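Local coordinates for protein type C neurotoxin (Clostridium botulinum, PDB 3PME) that probably attaches a C/D mosaic botulinum neurotoxin to nerve-cell membranes, acting as its receptor-binding domain, at residues Asn186-Glu189 and Asn190-Leu193; Thr82-His85 and Asn86-Ile90; Asn36-Tyr39 and Thr40-Lys44; Tyr127-Leu131 and Ser132-Tyr136. All coordinates share one frame; numbering follows the deposited sequence.

Contact 1: residues Asn186-Glu189 and Asn190-Leu193; sequences NIDE and NQML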
loop_
_atom_site.group_PDB
_atom_site.type_symbol
_atom_site.label_atom_id
_atom_site.label_comp_id
_atom_site.label_asym_id
_atom_site.label_seq_id
_atom_site.Cartn_x
_atom_site.Cartn_y
_atom_site.Cartn_z
ATOM N N ASN A 186 8.545 8.771 -23.590
ATOM C CA ASN A 186 7.787 7.643 -24.096
ATOM C C ASN A 186 7.760 6.556 -23.037
ATOM O O ASN A 186 8.794 6.213 -22.458
ATOM C CB ASN A 186 8.410 7.113 -25.387
ATOM C CG ASN A 186 7.522 6.104 -26.091
ATOM O OD1 ASN A 186 6.494 5.684 -25.559
ATOM N ND2 ASN A 186 7.915 5.712 -27.299
ATOM N N ILE A 187 6.573 6.034 -22.764
ATOM C CA ILE A 187 6.428 4.955 -21.800
ATOM C C ILE A 187 5.545 3.855 -22.369
ATOM O O ILE A 187 4.601 4.129 -23.115
ATOM C CB ILE A 187 5.843 5.462 -20.470
ATOM C CG1 ILE A 187 4.488 6.131 -20.695
ATOM C CG2 ILE A 187 6.804 6.437 -19.809
ATOM C CD1 ILE A 187 3.844 6.641 -19.421
ATOM N N ASP A 188 5.869 2.613 -22.020
ATOM C CA ASP A 188 5.120 1.442 -22.475
ATOM C C ASP A 188 3.781 1.338 -21.745
ATOM O O ASP A 188 3.549 2.035 -20.756
ATOM C CB ASP A 188 5.946 0.171 -22.244
ATOM C CG ASP A 188 7.341 0.258 -22.854
ATOM O OD1 ASP A 188 7.505 0.966 -23.873
ATOM O OD2 ASP A 188 8.274 -0.383 -22.317
ATOM N N GLU A 189 2.903 0.458 -22.223
ATOM C CA GLU A 189 1.550 0.358 -21.673
ATOM C C GLU A 189 1.520 0.021 -20.180
ATOM O O GLU A 189 0.606 0.431 -19.467
ATOM C CB GLU A 189 0.704 -0.652 -22.463
ATOM C CG GLU A 189 1.255 -2.073 -22.475
ATOM C CD GLU A 189 0.338 -3.052 -23.194
ATOM O OE1 GLU A 189 -0.891 -2.824 -23.207
ATOM O OE2 GLU A 189 0.848 -4.054 -23.744
ATOM N N ASN A 190 2.515 -0.726 -19.712
ATOM C CA ASN A 190 2.558 -1.139 -18.311
ATOM C C ASN A 190 3.300 -0.141 -17.422
ATOM O O ASN A 190 3.481 -0.367 -16.226
ATOM C CB ASN A 190 3.197 -2.520 -18.183
ATOM C CG ASN A 190 2.349 -3.614 -18.800
ATOM O OD1 ASN A 190 1.120 -3.517 -18.841
ATOM N ND2 ASN A 190 3.003 -4.670 -19.275
ATOM N N GLN A 191 3.751 0.954 -18.017
ATOM C CA GLN A 191 4.446 1.979 -17.252
ATOM C C GLN A 191 3.470 3.081 -16.849
ATOM O O GLN A 191 2.913 3.783 -17.691
ATOM C CB GLN A 191 5.639 2.525 -18.046
ATOM C CG GLN A 191 6.739 1.479 -18.220
ATOM C CD GLN A 191 7.925 1.977 -19.019
ATOM O OE1 GLN A 191 7.770 2.729 -19.979
ATOM N NE2 GLN A 191 9.119 1.545 -18.632
ATOM N N MET A 192 3.246 3.199 -15.546
ATOM C CA MET A 192 2.223 4.087 -15.020
ATOM C C MET A 192 2.515 4.351 -13.551
ATOM O O MET A 192 3.279 3.630 -12.926
ATOM C CB MET A 192 0.837 3.447 -15.177
ATOM C CG MET A 192 0.627 2.189 -14.317
ATOM S SD MET A 192 -0.805 1.209 -14.810
ATOM C CE MET A 192 -0.256 0.618 -16.407
ATOM N N LEU A 193 1.906 5.396 -13.010
ATOM C CA LEU A 193 2.001 5.663 -11.584
ATOM C C LEU A 193 0.761 6.386 -11.108
ATOM O O LEU A 193 0.010 6.960 -11.906
ATOM C CB LEU A 193 3.248 6.500 -11.262
ATOM C CG LEU A 193 3.286 7.938 -11.778
ATOM C CD1 LEU A 193 2.650 8.899 -10.799
ATOM C CD2 LEU A 193 4.720 8.356 -12.040
HETATM O O HOH W 1 10.000 4.120 -20.757
#
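Asp188 to Gln191 form a type I beta turn, closed by a bond of 3.0 Å from Gln191 N to Asp188 O. The side chain of Gln191 answers in the other direction. Its OE1 accepts from Asp188 N at 2.8 Å, with the donor tilted 32° from the amide carbonyl plane. The torsions explain the reach: CG lies beside the backbone N (chi1 -68°), and the chain then runs extended. A water also donates to OE1 and to Asn186 O, bridging the amide to the chain before the turn. The Asp188 carboxylate stacks on the Gln191 amide, their planes 7° apart. Ile187 packs against Gln191: its CB is 3.4 Å from Gln191 OE1, and its CD1 is 3.5 Å from Gln191 O. Across the turn, Met192 bends so that CE lies 3.2 Å from Glu189 O. The loop runs between strands 178-181 and 193-201. Gln191 NE2 is held by Asp80 O, and Ser78 OG bonds Asn190 O and Met192 N. Ile187 and Gln191 rest on Tyr88 of strand 87-90, while Leu193 begins strand 193-201 and pairs with Leu45 of strand 42-45.

Contact 2: residues Thr82-His85 and Asn86-Ile90; sequences TNSH and NEYTI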
loop_
_atom_site.group_PDB
_atom_site.type_symbol
_atom_site.label_atom_id
_atom_site.label_comp_id
_atom_site.label_asym_id
_atom_site.label_seq_id
_atom_site.Cartn_x
_atom_site.Cartn_y
_atom_site.Cartn_z
ATOM N N THR A 82 9.279 1.147 -12.577
ATOM C CA THR A 82 10.314 1.021 -11.552
ATOM C C THR A 82 11.560 0.320 -12.090
ATOM O O THR A 82 12.689 0.690 -11.759
ATOM C CB THR A 82 9.776 0.244 -10.335
ATOM O OG1 THR A 82 8.684 0.975 -9.760
ATOM C CG2 THR A 82 10.868 0.043 -9.282
ATOM N N ASN A 83 11.333 -0.681 -12.935
ATOM C CA ASN A 83 12.402 -1.491 -13.523
ATOM C C ASN A 83 13.251 -0.729 -14.535
ATOM O O ASN A 83 14.371 -1.128 -14.853
ATOM C CB ASN A 83 11.789 -2.733 -14.183
ATOM C CG ASN A 83 12.832 -3.685 -14.737
ATOM O OD1 ASN A 83 13.720 -4.141 -14.011
ATOM N ND2 ASN A 83 12.720 -4.005 -16.029
ATOM N N SER A 84 12.718 0.374 -15.041
ATOM C CA SER A 84 13.421 1.170 -16.041
ATOM C C SER A 84 14.648 1.896 -15.476
ATOM O O SER A 84 14.594 2.493 -14.399
ATOM C CB SER A 84 12.462 2.177 -16.670
ATOM O OG SER A 84 13.123 2.969 -17.633
ATOM N N HIS A 85 15.748 1.854 -16.221
ATOM C CA HIS A 85 16.969 2.536 -15.821
ATOM C C HIS A 85 16.889 4.022 -16.130
ATOM O O HIS A 85 17.723 4.806 -15.669
ATOM C CB HIS A 85 18.174 1.940 -16.558
ATOM C CG HIS A 85 18.518 0.547 -16.138
ATOM N ND1 HIS A 85 17.954 -0.568 -16.720
ATOM C CD2 HIS A 85 19.383 0.086 -15.204
ATOM C CE1 HIS A 85 18.450 -1.656 -16.158
ATOM N NE2 HIS A 85 19.318 -1.286 -15.233
ATOM N N ASN A 86 15.895 4.403 -16.926
ATOM C CA ASN A 86 15.775 5.773 -17.419
ATOM C C ASN A 86 15.296 6.762 -16.353
ATOM O O ASN A 86 14.876 6.364 -15.261
ATOM C CB ASN A 86 14.846 5.825 -18.634
ATOM C CG ASN A 86 15.299 4.904 -19.760
ATOM O OD1 ASN A 86 16.429 4.412 -19.759
ATOM N ND2 ASN A 86 14.410 4.657 -20.719
ATOM N N GLU A 87 15.379 8.048 -16.686
ATOM C CA GLU A 87 14.911 9.125 -15.821
ATOM C C GLU A 87 13.630 9.740 -16.368
ATOM O O GLU A 87 13.540 10.039 -17.557
ATOM C CB GLU A 87 15.982 10.211 -15.701
ATOM C CG GLU A 87 15.504 11.461 -14.983
ATOM C CD GLU A 87 16.577 12.527 -14.924
ATOM O OE1 GLU A 87 17.556 12.339 -14.174
ATOM O OE2 GLU A 87 16.443 13.545 -15.636
ATOM N N TYR A 88 12.637 9.917 -15.501
ATOM C CA TYR A 88 11.351 10.481 -15.898
ATOM C C TYR A 88 11.013 11.644 -14.976
ATOM O O TYR A 88 10.986 11.476 -13.760
ATOM C CB TYR A 88 10.237 9.427 -15.790
ATOM C CG TYR A 88 10.525 8.141 -16.547
ATOM C CD1 TYR A 88 10.037 7.943 -17.827
ATOM C CD2 TYR A 88 11.317 7.144 -15.985
ATOM C CE1 TYR A 88 10.315 6.774 -18.528
ATOM C CE2 TYR A 88 11.597 5.978 -16.677
ATOM C CZ TYR A 88 11.095 5.801 -17.945
ATOM O OH TYR A 88 11.386 4.641 -18.632
ATOM N N THR A 89 10.764 12.820 -15.542
ATOM C CA THR A 89 10.233 13.912 -14.739
ATOM C C THR A 89 8.744 13.672 -14.528
ATOM O O THR A 89 8.006 13.455 -15.487
ATOM C CB THR A 89 10.463 15.277 -15.412
ATOM O OG1 THR A 89 11.873 15.526 -15.497
ATOM C CG2 THR A 89 9.816 16.391 -14.598
ATOM N N ILE A 90 8.304 13.701 -13.273
ATOM C CA ILE A 90 6.916 13.418 -12.937
ATOM C C ILE A 90 6.151 14.668 -12.492
ATOM O O ILE A 90 4.975 14.836 -12.812
ATOM C CB ILE A 90 6.842 12.381 -11.800
ATOM C CG1 ILE A 90 7.616 11.117 -12.191
ATOM C CG2 ILE A 90 5.393 12.080 -11.427
ATOM C CD1 ILE A 90 7.246 10.583 -13.524
#
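Ser84 and Tyr88 meet hydroxyl to hydroxyl, with Ser84 OG donating to Tyr88 OH at 2.6 Å. Ser84 OG also accepts. The backbone N of Asn86 donates to it at 3.2 Å, with an N-H...O angle of 156°. A serine oxygen taking the N-H of the second residue on makes an ST turn, which bends the chain ahead of strand 87-90. OG stands anti to the Ser84 backbone N (chi1 179°), and this places it within bonding distance of the Asn86 N-H. It meets the phenol end of Tyr88 at the ring edge, near the ring plane. Ser84 CB packs there too, 3.3 Å from Tyr88 OH. The Asn86 side chain lies alongside the same oxygen, with its CB 3.5 Å from Ser84 OG. Tyr88 CG sits beside its own backbone N (chi1 -54°), and the ring reaches back along the chain to the serine.

The flanking groups also have partners. At the end of helix 79-82, Thr82 OG1 bonds Ser78 O and Tyr127 OH. Beyond Tyr88, Thr89 N bonds Glu185 OE2, and the backbone of Asn86, Tyr88 and Ile90 pairs with Asn106, Ile104 and Leu102.

Residues 83 to 86 touch a crystal neighbour, so the lattice may influence the conformation of this surface turn. Within the turn, Ser84 OG is acceptor and donor at once: it accepts from Asn86 N and donates to Tyr88 OH. The two bonds would probably reinforce each other, as each polarises the shared hydroxyl, and they tie the start of the strand to the turn before it.

Contact 3: residues Asn36-Tyr39 and Thr40-Lys44; sequences NTIY and TNDFK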
loop_
_atom_site.group_PDB
_atom_site.type_symbol
_atom_site.label_atom_id
_atom_site.label_comp_id
_atom_site.label_asym_id
_atom_site.label_seq_id
_atom_site.Cartn_x
_atom_site.Cartn_y
_atom_site.Cartn_z
ATOM N N ASN A 36 -9.572 9.507 -9.012
ATOM C CA ASN A 36 -10.406 8.825 -8.040
ATOM C C ASN A 36 -10.679 7.394 -8.473
ATOM O O ASN A 36 -11.836 6.972 -8.609
ATOM C CB ASN A 36 -11.717 9.589 -7.850
ATOM C CG ASN A 36 -12.555 9.037 -6.719
ATOM O OD1 ASN A 36 -12.129 8.144 -5.987
ATOM N ND2 ASN A 36 -13.763 9.568 -6.573
ATOM N N THR A 37 -9.616 6.642 -8.721
ATOM C CA THR A 37 -9.786 5.255 -9.147
ATOM C C THR A 37 -9.579 4.251 -8.010
ATOM O O THR A 37 -10.254 3.217 -7.959
ATOM C CB THR A 37 -8.895 4.909 -10.348
ATOM O OG1 THR A 37 -7.513 5.021 -9.983
ATOM C CG2 THR A 37 -9.187 5.843 -11.515
ATOM N N ILE A 38 -8.655 4.555 -7.099
ATOM C CA ILE A 38 -8.386 3.689 -5.945
ATOM C C ILE A 38 -8.709 4.425 -4.649
ATOM O O ILE A 38 -9.416 3.904 -3.781
ATOM C CB ILE A 38 -6.902 3.261 -5.907
ATOM C CG1 ILE A 38 -6.497 2.569 -7.213
ATOM C CG2 ILE A 38 -6.633 2.369 -4.696
ATOM C CD1 ILE A 38 -5.012 2.290 -7.329
ATOM N N TYR A 39 -8.173 5.637 -4.525
ATOM C CA TYR A 39 -8.428 6.519 -3.394
ATOM C C TYR A 39 -9.071 7.803 -3.898
ATOM O O TYR A 39 -8.782 8.254 -5.008
ATOM C CB TYR A 39 -7.114 6.875 -2.675
ATOM C CG TYR A 39 -6.605 5.785 -1.768
ATOM C CD1 TYR A 39 -7.080 5.666 -0.470
ATOM C CD2 TYR A 39 -5.659 4.865 -2.209
ATOM C CE1 TYR A 39 -6.625 4.667 0.370
ATOM C CE2 TYR A 39 -5.191 3.868 -1.375
ATOM C CZ TYR A 39 -5.676 3.774 -0.089
ATOM O OH TYR A 39 -5.238 2.781 0.760
ATOM N N THR A 40 -9.907 8.405 -3.060
ATOM C CA THR A 40 -10.670 9.597 -3.434
ATOM C C THR A 40 -9.851 10.684 -4.115
ATOM O O THR A 40 -10.247 11.206 -5.149
ATOM C CB THR A 40 -11.386 10.196 -2.225
ATOM O OG1 THR A 40 -12.331 9.243 -1.718
ATOM C CG2 THR A 40 -12.119 11.459 -2.618
ATOM N N ASN A 41 -8.707 11.020 -3.533
ATOM C CA ASN A 41 -7.915 12.141 -4.020
ATOM C C ASN A 41 -6.753 11.693 -4.902
ATOM O O ASN A 41 -5.712 12.361 -4.954
ATOM C CB ASN A 41 -7.410 12.973 -2.844
ATOM C CG ASN A 41 -8.553 13.529 -2.004
ATOM O OD1 ASN A 41 -9.574 13.969 -2.546
ATOM N ND2 ASN A 41 -8.391 13.510 -0.684
ATOM N N ASP A 42 -6.922 10.567 -5.599
ATOM C CA ASP A 42 -5.843 10.065 -6.451
ATOM C C ASP A 42 -5.968 10.472 -7.912
ATOM O O ASP A 42 -7.017 10.937 -8.361
ATOM C CB ASP A 42 -5.583 8.551 -6.275
ATOM C CG ASP A 42 -6.538 7.669 -7.048
ATOM O OD1 ASP A 42 -7.169 8.110 -8.034
ATOM O OD2 ASP A 42 -6.631 6.487 -6.663
ATOM N N PHE A 43 -4.857 10.359 -8.628
ATOM C CA PHE A 43 -4.848 10.515 -10.063
ATOM C C PHE A 43 -3.764 9.631 -10.656
ATOM O O PHE A 43 -2.776 9.303 -9.990
ATOM C CB PHE A 43 -4.740 11.985 -10.507
ATOM C CG PHE A 43 -3.579 12.741 -9.913
ATOM C CD1 PHE A 43 -3.724 13.439 -8.720
ATOM C CD2 PHE A 43 -2.363 12.790 -10.570
ATOM C CE1 PHE A 43 -2.666 14.161 -8.183
ATOM C CE2 PHE A 43 -1.295 13.516 -10.040
ATOM C CZ PHE A 43 -1.453 14.199 -8.849
ATOM N N LYS A 44 -3.974 9.212 -11.894
ATOM C CA LYS A 44 -3.105 8.256 -12.544
ATOM C C LYS A 44 -2.418 8.912 -13.728
ATOM O O LYS A 44 -3.064 9.579 -14.544
ATOM C CB LYS A 44 -3.945 7.066 -13.020
ATOM C CG LYS A 44 -3.163 5.908 -13.596
ATOM C CD LYS A 44 -4.114 4.812 -14.084
ATOM C CE LYS A 44 -3.355 3.609 -14.611
ATOM N NZ LYS A 44 -4.292 2.566 -15.115
HETATM O O HOH W 2 -6.550 7.460 -10.581
#
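Asp42 turns its carboxylate back toward the N-H groups of Thr37, Ile38 and Tyr39. Its CG lies between its own backbone N and carbonyl carbon (chi1 81°), which brings both oxygens to those groups. Asp42 OD1 takes Thr37 N at 2.9 Å on the syn side. Asp42 OD2 takes Ile38 N at 2.8 Å, also syn, and Tyr39 N at 2.8 Å. The Tyr39 bond is nearly straight at 173°, but it arrives from above the carboxylate plane, 54° out of it. The Thr37 and Ile38 side chains each cross that of Asp42 at about a right angle. Ile38 CB comes within 3.3 Å of Asp42 OD2. A water bridges two side chains, accepting from Thr37 OG1 and donating to Asp42 OD1. Three N-H groups and a water thus fix the carboxylate's rotation and would probably stabilise its negative charge.

Asp42 N closes the Tyr39-Asp42 type I turn on Tyr39 O at 3.0 Å. Separately, Asn36 N bonds Asp42 O at 3.0 Å across the hairpin. Asn36 OD1 rests 3.3 Å from Thr40 CA.

The loop joins strands 34-35 and 42-45 as a beta hairpin. Tyr39 bonds Gly228 O through OH, makes a cation-pi contact with Arg196 and meets Trp140 edge-to-face. Strand 42-45 pairs with strand 193-201, where the backbone of Asn41 and Phe43 bonds Asp197 and Ile195.

Contact 4: residues Tyr127-Leu131 and Ser132-Tyr136; sequences YSESL and SHTGY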
loop_
_atom_site.group_PDB
_atom_site.type_symbol
_atom_site.label_atom_id
_atom_site.label_comp_id
_atom_site.label_asym_id
_atom_site.label_seq_id
_atom_site.Cartn_x
_atom_site.Cartn_y
_atom_site.Cartn_z
ATOM N N TYR A 127 13.432 3.331 -3.621
ATOM C CA TYR A 127 12.218 2.692 -3.143
ATOM C C TYR A 127 12.117 1.270 -3.686
ATOM O O TYR A 127 11.371 0.473 -3.141
ATOM C CB TYR A 127 10.968 3.515 -3.509
ATOM C CG TYR A 127 10.681 3.503 -4.983
ATOM C CD1 TYR A 127 9.924 2.486 -5.549
ATOM C CD2 TYR A 127 11.170 4.495 -5.815
ATOM C CE1 TYR A 127 9.666 2.457 -6.913
ATOM C CE2 TYR A 127 10.932 4.468 -7.181
ATOM C CZ TYR A 127 10.174 3.447 -7.721
ATOM O OH TYR A 127 9.947 3.436 -9.065
ATOM N N SER A 128 12.893 0.953 -4.725
ATOM C CA SER A 128 12.779 -0.352 -5.396
ATOM C C SER A 128 13.502 -1.476 -4.661
ATOM O O SER A 128 12.977 -2.581 -4.528
ATOM C CB SER A 128 13.330 -0.262 -6.817
ATOM O OG SER A 128 13.271 -1.525 -7.474
ATOM N N GLU A 129 14.718 -1.198 -4.205
ATOM C CA GLU A 129 15.579 -2.237 -3.641
ATOM C C GLU A 129 15.686 -3.446 -4.576
ATOM O O GLU A 129 15.490 -4.590 -4.154
ATOM C CB GLU A 129 15.062 -2.670 -2.271
ATOM C CG GLU A 129 15.046 -1.553 -1.245
ATOM C CD GLU A 129 14.371 -1.964 0.047
ATOM O OE1 GLU A 129 14.342 -3.179 0.349
ATOM O OE2 GLU A 129 13.866 -1.070 0.756
ATOM N N SER A 130 15.990 -3.180 -5.845
ATOM C CA SER A 130 16.113 -4.222 -6.868
ATOM C C SER A 130 14.839 -5.042 -7.031
ATOM O O SER A 130 14.889 -6.269 -7.158
ATOM C CB SER A 130 17.302 -5.143 -6.570
ATOM O OG SER A 130 18.521 -4.423 -6.614
ATOM N N LEU A 131 13.698 -4.356 -7.035
ATOM C CA LEU A 131 12.393 -4.997 -7.205
ATOM C C LEU A 131 12.117 -6.049 -6.136
ATOM O O LEU A 131 11.339 -6.981 -6.358
ATOM C CB LEU A 131 12.268 -5.626 -8.598
ATOM C CG LEU A 131 12.366 -4.703 -9.813
ATOM C CD1 LEU A 131 12.252 -5.507 -11.105
ATOM C CD2 LEU A 131 11.302 -3.615 -9.765
ATOM N N SER A 132 12.753 -5.896 -4.981
ATOM C CA SER A 132 12.538 -6.799 -3.857
ATOM C C SER A 132 11.108 -6.715 -3.336
ATOM O O SER A 132 10.488 -5.649 -3.344
ATOM C CB SER A 132 13.509 -6.481 -2.723
ATOM O OG SER A 132 13.246 -7.301 -1.598
ATOM N N HIS A 133 10.583 -7.839 -2.867
ATOM C CA HIS A 133 9.249 -7.840 -2.288
ATOM C C HIS A 133 9.266 -7.164 -0.916
ATOM O O HIS A 133 8.220 -6.922 -0.309
ATOM C CB HIS A 133 8.697 -9.267 -2.237
ATOM C CG HIS A 133 8.677 -9.946 -3.576
ATOM N ND1 HIS A 133 8.783 -11.313 -3.724
ATOM C CD2 HIS A 133 8.581 -9.440 -4.829
ATOM C CE1 HIS A 133 8.742 -11.620 -5.009
ATOM N NE2 HIS A 133 8.620 -10.501 -5.701
ATOM N N THR A 134 10.469 -6.829 -0.455
ATOM C CA THR A 134 10.650 -6.073 0.778
ATOM C C THR A 134 10.648 -4.572 0.485
ATOM O O THR A 134 10.556 -3.748 1.397
ATOM C CB THR A 134 11.970 -6.448 1.485
ATOM O OG1 THR A 134 13.085 -5.952 0.729
ATOM C CG2 THR A 134 12.089 -7.958 1.631
ATOM N N GLY A 135 10.765 -4.224 -0.792
ATOM C CA GLY A 135 10.744 -2.835 -1.214
ATOM C C GLY A 135 9.346 -2.301 -1.481
ATOM O O GLY A 135 8.348 -2.916 -1.091
ATOM N N TYR A 136 9.275 -1.168 -2.178
ATOM C CA TYR A 136 8.011 -0.469 -2.396
ATOM C C TYR A 136 7.554 -0.457 -3.851
ATOM O O TYR A 136 6.710 0.356 -4.223
ATOM C CB TYR A 136 8.117 0.991 -1.932
ATOM C CG TYR A 136 8.599 1.198 -0.513
ATOM C CD1 TYR A 136 7.701 1.310 0.539
ATOM C CD2 TYR A 136 9.958 1.293 -0.236
ATOM C CE1 TYR A 136 8.149 1.508 1.843
ATOM C CE2 TYR A 136 10.414 1.491 1.055
ATOM C CZ TYR A 136 9.506 1.597 2.086
ATOM O OH TYR A 136 9.980 1.791 3.367
HETATM O O HOH W 3 10.378 -3.348 -4.428
#
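Tyr136 N bonds Tyr127 O at 2.8 Å, nearly along the C=O axis, bringing the two ends of residues 127-136 together. Between them run two successive beta turns, a type I' turn from Glu129 to Ser132 and a type I turn from Ser132 to Gly135. Glu129, Ser130 and Leu131 all have positive phi, so the chain coils in the left-handed sense here. Ser132 N closes the first turn on Glu129 O at 3.1 Å, and makes a weak bond to Ser128 O. Ser128 OG accepts from Leu131 N at 2.9 Å, an ST motif within the same loop.

Glu129 CG lies beside its own backbone N (chi1 -62°), and the extended chain then crosses the Thr134 side chain at about a right angle. Thr134 OG1 is 3.1 Å from Glu129 OE1. Glu129 CD also passes 3.9 Å from Gly135 CA. The loop links strands 120-126 and 141-148, and Lys139 NZ bonds His133 O and Gly135 O on the way to the second strand.

The carbonyl oxygen of Tyr127 also lies in the plane of the Tyr136 ring, at its edge, 3.3 Å from Tyr136 CD2.

In the fold
Along the chain the order is contact 3, contact 2, contact 4, contact 1. All four lie in the N-terminal receptor-binding region, of the concanavalin-like clan. Contacts 1 and 2 are neighbours, with centres about 10 Å apart, and Leu193 packs on Ile90. Contact 2 touches contact 4, about 15 Å away between centres, where Leu131 packs on Thr82. Contact 1 also reaches contact 3, about 18 Å away, through Met192 on Lys44. Contacts 3 and 4 do not touch, with centres about 23 Å apart. Strands 42-45 and 193-201 share one antiparallel sheet, while strand 87-90 belongs to another. The loop of contact 4 runs from the second sheet to the first. Contacts 1, 2 and 4 thus pack loops together where the domain's two sheets meet.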